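Local structure of PspGI restriction endonuclease (Pyrococcus sp. GI-H, 3BM3) at residues I106-L111 with S247-D252. The protein probably acts as a type II restriction endonuclease, binding DNA and cutting it site-specifically. The protein carries 2 engineered substitutions. Sequence-based numbering, arbitrary orientation.
Sequences IIFTKL and SDIFDD
Leu-111 and Phe-250 mark the nearest backbone approach between 106-111, on helix 85-115, and 247-252, which leads into helix 249-259, their CA atoms 7.8 Å apart, and no hydrogen bond links the two segments. The contact illustrates how two helices can be joined by a few apolar side chains, with one aromatic ring carrying most of the contact. Phe-250 has CG opposite its own carbonyl carbon (chi1 -58°), which sends the ring across to helix 85-115, where its far end lodges between Leu-111 and Phe-108. Leu-111 meets that end at about a right angle: its CB lies 3.4 Å from Phe-250 CE1, and its CD1 branch reaches Phe-250 CZ at 3.6 Å. Phe-250 CE1 also sits over one face of the Phe-108 ring, toward the rim, the two planes inclined at 40° with centroids 5.3 Å apart, neither stacked nor edge-to-face. Ile-249 closes the group, its CG2 methyl 3.9 Å from Phe-108 CE1 and also over the centre of the Phe-250 ring, while its CD1 approaches Phe-108 CZ. An alanine in place of Phe-250 would probably open a gap beside Leu-111 and deprive the Phe-108 ring of a neighbour on one face. Phe-115 and Phe-139 extend the aromatic cluster. This buried apolar layer packs the long helix 85-115 and the C-terminal helix 249-259 together beside the central mixed sheet, consistent with the PDDEXK nuclease fold.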
# COMPACT_ATOMS: atom_id res chain seq x y z
N ILE C 106 11.28 14.66 3.46
CA ILE C 106 12.27 15.74 3.55
C ILE C 106 11.90 16.81 4.56
O ILE C 106 12.72 17.24 5.37
CB ILE C 106 12.51 16.38 2.19
CG1 ILE C 106 13.16 15.34 1.27
CG2 ILE C 106 13.37 17.63 2.37
CD1 ILE C 106 13.21 15.71 -0.20
N ILE C 107 10.65 17.23 4.51
CA ILE C 107 10.12 18.20 5.44
C ILE C 107 10.32 17.71 6.87
O ILE C 107 10.79 18.45 7.73
CB ILE C 107 8.65 18.44 5.10
CG1 ILE C 107 8.60 19.20 3.75
CG2 ILE C 107 7.98 19.22 6.21
CD1 ILE C 107 7.17 19.33 3.19
N PHE C 108 10.02 16.44 7.11
CA PHE C 108 10.20 15.84 8.41
C PHE C 108 11.66 15.99 8.85
O PHE C 108 11.91 16.37 10.01
CB PHE C 108 9.78 14.37 8.39
CG PHE C 108 9.59 13.78 9.75
CD1 PHE C 108 8.41 13.99 10.44
CD2 PHE C 108 10.60 13.01 10.35
CE1 PHE C 108 8.24 13.45 11.71
CE2 PHE C 108 10.41 12.47 11.61
CZ PHE C 108 9.22 12.69 12.26
N THR C 109 12.62 15.74 7.96
CA THR C 109 14.04 15.88 8.30
C THR C 109 14.41 17.30 8.67
O THR C 109 15.25 17.53 9.51
CB THR C 109 15.00 15.34 7.21
OG1 THR C 109 14.99 16.20 6.07
CG2 THR C 109 14.56 13.99 6.77
N LYS C 110 13.81 18.26 7.99
CA LYS C 110 14.09 19.66 8.27
C LYS C 110 13.70 19.98 9.69
O LYS C 110 14.40 20.74 10.39
CB LYS C 110 13.31 20.52 7.28
CG LYS C 110 13.72 20.33 5.85
CD LYS C 110 15.25 20.49 5.66
CE LYS C 110 15.65 20.45 4.20
NZ LYS C 110 17.14 20.24 4.03
N LEU C 111 12.57 19.42 10.11
CA LEU C 111 12.10 19.59 11.50
C LEU C 111 13.01 18.86 12.47
O LEU C 111 13.42 19.42 13.47
CB LEU C 111 10.67 19.13 11.66
CG LEU C 111 9.67 20.08 10.98
CD1 LEU C 111 8.34 19.39 10.67
CD2 LEU C 111 9.44 21.32 11.85
N SER C 247 2.68 17.42 15.55
CA SER C 247 3.55 18.40 16.14
C SER C 247 4.26 17.91 17.37
O SER C 247 5.31 18.45 17.74
CB SER C 247 2.76 19.66 16.45
OG SER C 247 2.48 20.32 15.24
N ASP C 248 3.66 16.93 18.04
CA ASP C 248 4.18 16.44 19.30
C ASP C 248 5.37 15.53 19.13
O ASP C 248 6.09 15.24 20.11
CB ASP C 248 3.14 15.61 20.04
CG ASP C 248 1.97 16.39 20.52
OD1 ASP C 248 2.00 17.60 20.47
OD2 ASP C 248 1.00 15.74 20.95
N ILE C 249 5.60 15.03 17.91
CA ILE C 249 6.57 13.96 17.79
C ILE C 249 7.98 14.46 18.13
O ILE C 249 8.79 13.71 18.61
CB ILE C 249 6.52 13.29 16.42
CG1 ILE C 249 7.28 11.97 16.45
CG2 ILE C 249 7.04 14.26 15.30
CD1 ILE C 249 7.08 11.08 15.23
N PHE C 250 8.26 15.71 17.88
CA PHE C 250 9.61 16.23 18.04
C PHE C 250 10.03 16.28 19.49
O PHE C 250 11.08 15.74 19.86
CB PHE C 250 9.70 17.56 17.31
CG PHE C 250 9.36 17.39 15.87
CD1 PHE C 250 10.24 16.76 15.02
CD2 PHE C 250 8.09 17.68 15.40
CE1 PHE C 250 9.90 16.52 13.73
CE2 PHE C 250 7.74 17.44 14.10
CZ PHE C 250 8.64 16.86 13.26
N ASP C 251 9.17 16.83 20.33
CA ASP C 251 9.44 16.82 21.75
C ASP C 251 9.37 15.39 22.30
O ASP C 251 10.13 15.02 23.17
CB ASP C 251 8.47 17.73 22.48
CG ASP C 251 8.77 17.82 23.95
OD1 ASP C 251 9.92 18.17 24.24
OD2 ASP C 251 7.89 17.48 24.78
N ASP C 252 8.48 14.56 21.76
CA ASP C 252 8.38 13.16 22.19
C ASP C 252 9.70 12.45 21.94
O ASP C 252 10.17 11.65 22.76
CB ASP C 252 7.27 12.45 21.45
CG ASP C 252 5.88 12.83 21.92
OD1 ASP C 252 5.73 13.62 22.87
OD2 ASP C 252 4.91 12.29 21.33